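Long-range contacts in fimbrial subunit type 1 (PDB 3UXF), which serves as the major subunit of the fimbriae that the bacterium Actinomyces oris displays on its surface: residues A42-H48 with G124-D130; D76-T82 with T114-T120; T62-D66 with N171-Y177. All coordinates share one frame; numbering follows the deposited sequence.

Contact 1 (A42-H48 with G124-D130); sequences ATTLTVH and GLASFTD. With CA (calcium ion), chain D.
Leu45 pairs with Phe128 and Val47 with Ala126 as hydrogen-bonded positions of an antiparallel ladder, which sets edge strand 125-128 on its inner neighbour 44-48 in a mixed sheet of the N-terminal beta-sandwich domain. Four backbone bonds hold the two strands together. Of these, Phe128 N to Leu45 O is the shortest at 2.7 Å but noticeably bent, whereas the bond from Val47 N to Ala126 O is almost straight, at 174°.

Apolar packing belongs to the face carrying Leu45, Val47, Ala126 and Phe128, which turns toward strands 78-84 and 114-119 of the other sheet. The Phe128 ring is met at its edge, with Leu45 O in its plane and Val47 CG2 4.2 Å from CE2. On the opposite face, Leu125 CD2 sits over the His48 ring in a CH-pi contact, 3.6 Å from the centroid and offset toward ND1. The His48 ring also stacks with Tyr177, and its NE2 is hydrogen-bonded to His175 ND1, so the imidazole is fixed from several directions.

Water supplies the polar links on this second face. One molecule joins Thr46 OG1 to Ser127 OG, and another spans Thr46 OG1 and Phe128 O.

Metal binding closes the far end. Asp130 grips a calcium ion twice, through its carbonyl O at 2.4 Å and OD1 at 2.5 Å, while Thr133 O and four waters complete the sphere. A chi1 of -175° turns the carboxylate away from its own N, toward the chain at 42-43 just past the end of the ladder, where Thr43 N donates to Asp130 OD1 at 3.2 Å from 57° above the carboxylate plane. One calcium-bound water lies 2.7 Å from Thr43 OG1, which is itself hydrogen-bonded to Thr133 OG1.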
# COMPACT_ATOMS: atom_id res chain seq x y z
N ALA A 42 -13.81 -26.46 34.12
CA ALA A 42 -13.01 -26.53 32.89
C ALA A 42 -13.11 -25.19 32.20
O ALA A 42 -14.16 -24.54 32.24
CB ALA A 42 -13.52 -27.64 31.95
N THR A 43 -12.01 -24.78 31.58
CA THR A 43 -11.99 -23.50 30.85
C THR A 43 -11.28 -23.68 29.53
O THR A 43 -10.44 -24.56 29.38
CB THR A 43 -11.23 -22.41 31.63
OG1 THR A 43 -9.95 -22.90 32.03
CG2 THR A 43 -12.04 -21.91 32.86
N THR A 44 -11.58 -22.79 28.57
CA THR A 44 -10.74 -22.67 27.38
C THR A 44 -10.65 -21.20 27.00
O THR A 44 -11.52 -20.40 27.37
CB THR A 44 -11.28 -23.47 26.15
OG1 THR A 44 -12.57 -22.99 25.80
CG2 THR A 44 -11.38 -25.00 26.45
N LEU A 45 -9.58 -20.85 26.27
CA LEU A 45 -9.40 -19.49 25.77
C LEU A 45 -9.04 -19.62 24.30
O LEU A 45 -8.05 -20.25 24.00
CB LEU A 45 -8.27 -18.79 26.51
CG LEU A 45 -7.90 -17.44 25.89
CD1 LEU A 45 -9.09 -16.47 25.88
CD2 LEU A 45 -6.68 -16.84 26.63
N THR A 46 -9.83 -19.03 23.41
CA THR A 46 -9.58 -19.16 21.97
C THR A 46 -9.32 -17.76 21.43
O THR A 46 -10.19 -16.90 21.50
CB THR A 46 -10.78 -19.76 21.26
OG1 THR A 46 -11.01 -21.08 21.80
CG2 THR A 46 -10.51 -19.93 19.75
N VAL A 47 -8.10 -17.53 20.95
CA VAL A 47 -7.72 -16.22 20.40
C VAL A 47 -7.81 -16.30 18.87
O VAL A 47 -7.24 -17.21 18.29
CB VAL A 47 -6.28 -15.89 20.84
CG1 VAL A 47 -5.83 -14.46 20.37
CG2 VAL A 47 -6.16 -15.98 22.37
N HIS A 48 -8.57 -15.39 18.26
CA HIS A 48 -8.79 -15.40 16.81
C HIS A 48 -7.86 -14.35 16.18
O HIS A 48 -8.03 -13.15 16.43
CB HIS A 48 -10.23 -15.03 16.52
CG HIS A 48 -11.22 -16.06 16.96
ND1 HIS A 48 -11.94 -16.85 16.08
CD2 HIS A 48 -11.61 -16.45 18.21
CE1 HIS A 48 -12.72 -17.67 16.76
NE2 HIS A 48 -12.54 -17.45 18.05
N GLY A 124 -6.08 -19.54 11.97
CA GLY A 124 -5.73 -18.34 12.73
C GLY A 124 -6.06 -18.48 14.22
O GLY A 124 -5.94 -17.51 14.93
N LEU A 125 -6.48 -19.67 14.66
CA LEU A 125 -6.83 -19.82 16.08
C LEU A 125 -5.67 -20.19 16.98
O LEU A 125 -4.92 -21.10 16.68
CB LEU A 125 -7.89 -20.93 16.22
CG LEU A 125 -9.22 -20.71 15.48
CD1 LEU A 125 -10.22 -21.80 15.86
CD2 LEU A 125 -9.83 -19.35 15.76
N ALA A 126 -5.55 -19.53 18.12
CA ALA A 126 -4.69 -20.03 19.18
C ALA A 126 -5.64 -20.56 20.27
O ALA A 126 -6.28 -19.77 20.98
CB ALA A 126 -3.83 -18.94 19.72
N SER A 127 -5.79 -21.88 20.33
CA SER A 127 -6.82 -22.47 21.16
C SER A 127 -6.24 -23.02 22.43
O SER A 127 -5.78 -24.16 22.44
CB SER A 127 -7.54 -23.60 20.42
OG SER A 127 -8.25 -23.05 19.32
N PHE A 128 -6.25 -22.22 23.49
CA PHE A 128 -5.72 -22.70 24.76
C PHE A 128 -6.73 -23.62 25.43
O PHE A 128 -7.91 -23.28 25.52
CB PHE A 128 -5.38 -21.53 25.68
CG PHE A 128 -4.26 -20.68 25.16
CD1 PHE A 128 -2.97 -20.96 25.50
CD2 PHE A 128 -4.52 -19.65 24.26
CE1 PHE A 128 -1.91 -20.20 25.01
CE2 PHE A 128 -3.48 -18.88 23.75
CZ PHE A 128 -2.17 -19.15 24.11
N THR A 129 -6.27 -24.78 25.89
CA THR A 129 -7.20 -25.83 26.31
C THR A 129 -7.43 -25.76 27.81
O THR A 129 -6.83 -24.95 28.50
CB THR A 129 -6.61 -27.23 26.07
OG1 THR A 129 -5.39 -27.35 26.83
CG2 THR A 129 -6.31 -27.43 24.56
N ASP A 130 -8.27 -26.67 28.28
CA ASP A 130 -8.47 -26.85 29.72
C ASP A 130 -7.17 -27.24 30.43
O ASP A 130 -6.94 -26.85 31.58
CB ASP A 130 -9.58 -27.89 29.92
CG ASP A 130 -9.97 -28.07 31.38
OD1 ASP A 130 -9.93 -27.11 32.17
OD2 ASP A 130 -10.36 -29.20 31.73
CA CA D . -8.05 -26.33 33.61
O HOH W 1 -9.92 -24.76 33.97
O HOH W 2 -9.42 -23.23 23.07
O HOH W 3 -11.21 -23.35 19.86
O HOH W 4 -8.69 -26.30 35.96
O HOH W 5 -7.83 -28.71 33.95
O HOH W 6 -5.93 -26.33 34.67

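Contact 2 (D76-T82 with T114-T120); sequences DVEFTIT and TVQKITT
Thr120 meets Val77 where an antiparallel strand pair at the edge of the second sheet of the N-terminal beta-sandwich runs out into loop. Reciprocal backbone bonds of Phe79 with Ile118 and of Ile81 with Gln116 carry the regular ladder, and Thr120 extends it with backbone bonds and adds a side-chain one. Its chi1 of 61° places OG1 between the backbone N and the carbonyl carbon, from where the hydroxyl accepts a nearly straight bond from Val77 N, 3.0 Å from OG1. The same OG1 is hydrogen-bonded to Val74 O. The main-chain bonds are Thr120 N to Val77 O and Asp76 N to Thr120 O, so this residue is held by backbone and side chain alike. Its remaining branch, CG2, approaches the edge of the Phe79 ring.

Thr119 lies one step back and points to the face that also carries Glu78, Thr80 and Lys117. Its methyl CG2 runs beside Asp76, 3.7 Å from OD1, while its OG1 rests 3.8 Å from Glu78 CB. Asp76 OD1 itself makes a salt bridge with Arg144 of the neighbouring strand 136-144.

Lys117 continues this outer face. Its chain lies alongside Thr80, with CG 3.4 Å from Thr80 OG1, a hydroxyl that is hydrogen-bonded to Thr143. Bent at chi3, the lysine then crosses toward Glu78, but the resulting salt bridge is long, 4.0 Å from NZ to OE2. A water lies between the two groups, donating to Glu78 OE2 and accepting only a weak bond from Lys117 NZ. The other carboxylate oxygen, OE1, is hydrogen-bonded to Thr143. Packing is tightest farther along this face, where Thr80 CG2 and Val115 CG1 are pressed to 3.4 Å, closer than carbons usually come.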
# COMPACT_ATOMS: atom_id res chain seq x y z
N ASP A 76 0.78 -19.18 11.93
CA ASP A 76 2.14 -19.05 12.41
C ASP A 76 2.39 -17.86 13.32
O ASP A 76 3.51 -17.36 13.38
CB ASP A 76 3.15 -19.07 11.24
CG ASP A 76 4.48 -19.62 11.66
OD1 ASP A 76 4.50 -20.51 12.55
OD2 ASP A 76 5.53 -19.15 11.14
N VAL A 77 1.38 -17.47 14.09
CA VAL A 77 1.53 -16.41 15.06
C VAL A 77 1.50 -17.05 16.44
O VAL A 77 0.61 -17.82 16.72
CB VAL A 77 0.38 -15.42 14.95
CG1 VAL A 77 0.48 -14.39 16.04
CG2 VAL A 77 0.42 -14.73 13.57
N GLU A 78 2.47 -16.73 17.28
CA GLU A 78 2.50 -17.32 18.63
C GLU A 78 1.87 -16.36 19.63
O GLU A 78 2.21 -15.18 19.66
CB GLU A 78 3.94 -17.57 19.05
CG GLU A 78 4.04 -18.22 20.40
CD GLU A 78 5.48 -18.26 20.88
OE1 GLU A 78 5.97 -17.26 21.45
OE2 GLU A 78 6.13 -19.30 20.64
N PHE A 79 0.96 -16.87 20.47
CA PHE A 79 0.43 -16.14 21.61
C PHE A 79 0.91 -16.78 22.88
O PHE A 79 0.98 -17.99 22.97
CB PHE A 79 -1.10 -16.11 21.60
CG PHE A 79 -1.65 -15.13 20.61
CD1 PHE A 79 -1.84 -13.83 20.98
CD2 PHE A 79 -1.93 -15.51 19.31
CE1 PHE A 79 -2.32 -12.87 20.06
CE2 PHE A 79 -2.38 -14.57 18.38
CZ PHE A 79 -2.62 -13.26 18.79
N THR A 80 1.26 -15.94 23.84
CA THR A 80 1.60 -16.39 25.18
C THR A 80 0.53 -15.87 26.14
O THR A 80 0.14 -14.71 26.07
CB THR A 80 2.95 -15.86 25.59
OG1 THR A 80 3.94 -16.45 24.75
CG2 THR A 80 3.23 -16.22 27.05
N ILE A 81 0.07 -16.72 27.04
CA ILE A 81 -0.78 -16.23 28.12
C ILE A 81 -0.04 -16.34 29.44
O ILE A 81 0.66 -17.34 29.69
CB ILE A 81 -2.15 -16.97 28.16
CG1 ILE A 81 -1.99 -18.47 28.45
CG2 ILE A 81 -2.85 -16.79 26.82
CD1 ILE A 81 -3.33 -19.19 28.66
N THR A 82 -0.17 -15.32 30.29
CA THR A 82 0.48 -15.37 31.60
C THR A 82 -0.58 -15.18 32.68
O THR A 82 -1.31 -14.19 32.65
CB THR A 82 1.52 -14.27 31.73
OG1 THR A 82 2.49 -14.43 30.69
CG2 THR A 82 2.20 -14.34 33.10
N THR A 114 3.31 -18.53 35.83
CA THR A 114 2.52 -19.52 35.12
C THR A 114 2.23 -19.05 33.70
O THR A 114 1.47 -18.10 33.50
CB THR A 114 1.20 -19.76 35.86
OG1 THR A 114 1.50 -20.30 37.16
CG2 THR A 114 0.31 -20.73 35.11
N VAL A 115 2.85 -19.71 32.73
CA VAL A 115 2.84 -19.27 31.32
C VAL A 115 2.50 -20.44 30.37
O VAL A 115 2.91 -21.56 30.61
CB VAL A 115 4.25 -18.74 30.97
CG1 VAL A 115 4.31 -18.28 29.54
CG2 VAL A 115 4.63 -17.61 31.90
N GLN A 116 1.74 -20.18 29.30
CA GLN A 116 1.50 -21.17 28.27
C GLN A 116 1.57 -20.46 26.92
O GLN A 116 1.30 -19.26 26.85
CB GLN A 116 0.10 -21.77 28.42
CG GLN A 116 0.00 -22.79 29.57
CD GLN A 116 0.88 -24.02 29.33
OE1 GLN A 116 1.04 -24.51 28.20
NE2 GLN A 116 1.43 -24.52 30.41
N LYS A 117 1.94 -21.21 25.89
CA LYS A 117 2.04 -20.66 24.54
C LYS A 117 1.38 -21.57 23.51
O LYS A 117 1.31 -22.78 23.68
CB LYS A 117 3.50 -20.47 24.13
CG LYS A 117 4.39 -19.83 25.17
CD LYS A 117 5.84 -19.83 24.69
CE LYS A 117 6.48 -21.20 24.87
NZ LYS A 117 6.68 -21.91 23.57
N ILE A 118 0.91 -20.95 22.43
CA ILE A 118 0.31 -21.67 21.31
C ILE A 118 0.56 -20.88 20.03
O ILE A 118 0.57 -19.66 20.04
CB ILE A 118 -1.20 -21.83 21.48
CG1 ILE A 118 -1.51 -22.98 22.44
CG2 ILE A 118 -1.86 -22.09 20.14
CD1 ILE A 118 -2.69 -23.82 22.00
N THR A 119 0.76 -21.60 18.93
CA THR A 119 0.98 -20.96 17.64
C THR A 119 -0.21 -21.25 16.73
O THR A 119 -0.70 -22.37 16.69
CB THR A 119 2.27 -21.44 16.97
OG1 THR A 119 3.39 -21.07 17.78
CG2 THR A 119 2.43 -20.80 15.60
N THR A 120 -0.69 -20.23 16.02
CA THR A 120 -1.87 -20.42 15.20
C THR A 120 -1.55 -21.26 13.97
O THR A 120 -0.42 -21.25 13.45
CB THR A 120 -2.44 -19.08 14.71
OG1 THR A 120 -1.45 -18.43 13.89
CG2 THR A 120 -2.81 -18.16 15.88
O HOH W 7 5.88 -21.83 20.52

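Contact 3 (T62-D66 with N171-Y177); sequences TGNED and NYNVHVY
Gly63 lies against His175, bringing a loop alongside strand 170-176 of the N-terminal beta-sandwich domain; the loop belongs to the excursion closed off by the Cys50-Cys71 disulfide. The packed part begins with the backbone. His175 N donates to Gly63 O at 2.8 Å from 47° above the carbonyl plane, and Gly63 CA comes close to His175 O. A buried water bridges Gly63 N and His175 O, where a direct backbone bond is lacking. Next to it, Glu65 CB stands over the centre of the His175 ring, whose ND1 is held by His48, in a CH-pi contact 3.7 Å from the centroid. The extended Glu65 chain then carries its carboxylate nearly parallel to the imidazole, with planes 12° apart and OE1 3.6 Å from CE1.

Toward solvent the fit relies on water. Thr62 OG1 accepts from Asn64 N in an ST turn, and Asn171 OD1 from Asn173 N in an Asx turn. One water gathers these two turns, donating to Thr62 O and to Asn64 OD1 and accepting from Asn171 ND2. Asn64 ND2 is hydrogen-bonded to Asn163 OD1.

At the exposed Asp66 end a single firm link remains: Asp66 N donates to Tyr177 OH at 2.7 Å, and a water in the plane of the ring, 2.7 Å from Tyr177 OH, donates to Asp66 O.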
# COMPACT_ATOMS: atom_id res chain seq x y z
N THR A 62 -17.33 -9.45 23.42
CA THR A 62 -18.31 -10.16 24.24
C THR A 62 -17.79 -11.42 24.92
O THR A 62 -18.40 -11.88 25.89
CB THR A 62 -19.56 -10.60 23.44
OG1 THR A 62 -19.22 -11.62 22.50
CG2 THR A 62 -20.18 -9.41 22.71
N GLY A 63 -16.69 -11.98 24.43
CA GLY A 63 -16.21 -13.28 24.91
C GLY A 63 -16.84 -14.48 24.23
O GLY A 63 -16.43 -15.64 24.45
N ASN A 64 -17.81 -14.20 23.37
CA ASN A 64 -18.49 -15.27 22.63
C ASN A 64 -17.94 -15.38 21.23
O ASN A 64 -17.56 -14.39 20.61
CB ASN A 64 -19.98 -14.98 22.53
CG ASN A 64 -20.65 -14.86 23.90
OD1 ASN A 64 -20.32 -15.60 24.82
ND2 ASN A 64 -21.55 -13.91 24.05
N GLU A 65 -17.93 -16.60 20.69
CA GLU A 65 -17.49 -16.80 19.32
C GLU A 65 -18.41 -16.03 18.37
O GLU A 65 -19.62 -16.02 18.55
CB GLU A 65 -17.48 -18.28 18.96
CG GLU A 65 -16.86 -18.59 17.61
CD GLU A 65 -16.75 -20.08 17.35
OE1 GLU A 65 -17.16 -20.87 18.22
OE2 GLU A 65 -16.27 -20.45 16.27
N ASP A 66 -17.82 -15.40 17.36
CA ASP A 66 -18.58 -14.62 16.38
C ASP A 66 -18.33 -15.15 14.97
O ASP A 66 -17.43 -14.69 14.27
CB ASP A 66 -18.18 -13.15 16.46
CG ASP A 66 -19.10 -12.24 15.66
OD1 ASP A 66 -20.02 -12.76 15.00
OD2 ASP A 66 -18.90 -11.01 15.71
N ASN A 171 -19.33 -17.46 31.38
CA ASN A 171 -18.82 -18.16 30.20
C ASN A 171 -17.38 -18.61 30.44
O ASN A 171 -16.49 -17.79 30.58
CB ASN A 171 -18.90 -17.25 28.97
CG ASN A 171 -18.23 -17.86 27.75
OD1 ASN A 171 -18.10 -19.07 27.64
ND2 ASN A 171 -17.81 -17.01 26.83
N TYR A 172 -17.18 -19.92 30.50
CA TYR A 172 -15.86 -20.48 30.79
C TYR A 172 -15.06 -20.81 29.53
O TYR A 172 -13.90 -21.21 29.62
CB TYR A 172 -15.99 -21.73 31.67
CG TYR A 172 -16.52 -21.46 33.05
CD1 TYR A 172 -15.67 -21.29 34.13
CD2 TYR A 172 -17.89 -21.40 33.29
CE1 TYR A 172 -16.15 -21.05 35.40
CE2 TYR A 172 -18.38 -21.16 34.56
CZ TYR A 172 -17.51 -20.99 35.61
OH TYR A 172 -17.99 -20.75 36.87
N ASN A 173 -15.67 -20.64 28.37
CA ASN A 173 -15.00 -20.90 27.10
C ASN A 173 -14.97 -19.60 26.33
O ASN A 173 -15.87 -19.31 25.54
CB ASN A 173 -15.74 -21.99 26.33
CG ASN A 173 -15.80 -23.30 27.09
OD1 ASN A 173 -16.85 -23.71 27.56
ND2 ASN A 173 -14.65 -23.95 27.21
N VAL A 174 -13.97 -18.79 26.62
CA VAL A 174 -13.89 -17.44 26.10
C VAL A 174 -13.21 -17.34 24.75
O VAL A 174 -12.19 -17.97 24.50
CB VAL A 174 -13.19 -16.51 27.11
CG1 VAL A 174 -13.07 -15.11 26.56
CG2 VAL A 174 -13.95 -16.50 28.43
N HIS A 175 -13.80 -16.53 23.88
CA HIS A 175 -13.25 -16.27 22.56
C HIS A 175 -12.90 -14.80 22.48
O HIS A 175 -13.71 -13.95 22.83
CB HIS A 175 -14.27 -16.62 21.47
CG HIS A 175 -14.48 -18.09 21.29
ND1 HIS A 175 -13.97 -18.78 20.22
CD2 HIS A 175 -15.13 -18.99 22.06
CE1 HIS A 175 -14.30 -20.05 20.33
NE2 HIS A 175 -15.00 -20.21 21.44
N VAL A 176 -11.69 -14.50 22.03
CA VAL A 176 -11.26 -13.12 21.92
C VAL A 176 -10.73 -12.81 20.52
O VAL A 176 -10.06 -13.64 19.91
CB VAL A 176 -10.20 -12.76 22.98
CG1 VAL A 176 -10.84 -12.72 24.36
CG2 VAL A 176 -9.06 -13.74 22.95
N TYR A 177 -11.04 -11.62 20.04
CA TYR A 177 -10.58 -11.16 18.73
C TYR A 177 -9.73 -9.92 18.95
O TYR A 177 -10.24 -8.80 18.95
CB TYR A 177 -11.77 -10.84 17.83
CG TYR A 177 -12.67 -12.02 17.56
CD1 TYR A 177 -12.61 -12.70 16.36
CD2 TYR A 177 -13.58 -12.45 18.51
CE1 TYR A 177 -13.44 -13.78 16.11
CE2 TYR A 177 -14.41 -13.52 18.28
CZ TYR A 177 -14.33 -14.19 17.07
OH TYR A 177 -15.15 -15.26 16.84
O HOH W 8 -19.09 -14.42 26.98
O HOH W 9 -14.94 -11.60 22.18
O HOH W 10 -14.95 -16.52 14.51

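All three contacts fall within the N-terminal pilin domain, with centres 30 to 33 Å from the centre of the elongated chain. Contacts 1 and 3 share one mixed sheet, in which strand 44-48 lies between strands 125-128 and 170-176; their centres are 9 Å apart. Contact 2 belongs to the facing sheet, 10 Å from contact 1 and 17 Å from contact 3. Along the chain, 76-82 and 114-120 come between the two segments of contact 1, while those of contacts 1 and 3 alternate. Ile118, Ile81 and Phe79 pack on Ala126 and Phe128, joining contacts 1 and 2 across the two sheets, while contact 3 lays its loop along the edge of strand 170-176 facing away from 44-48.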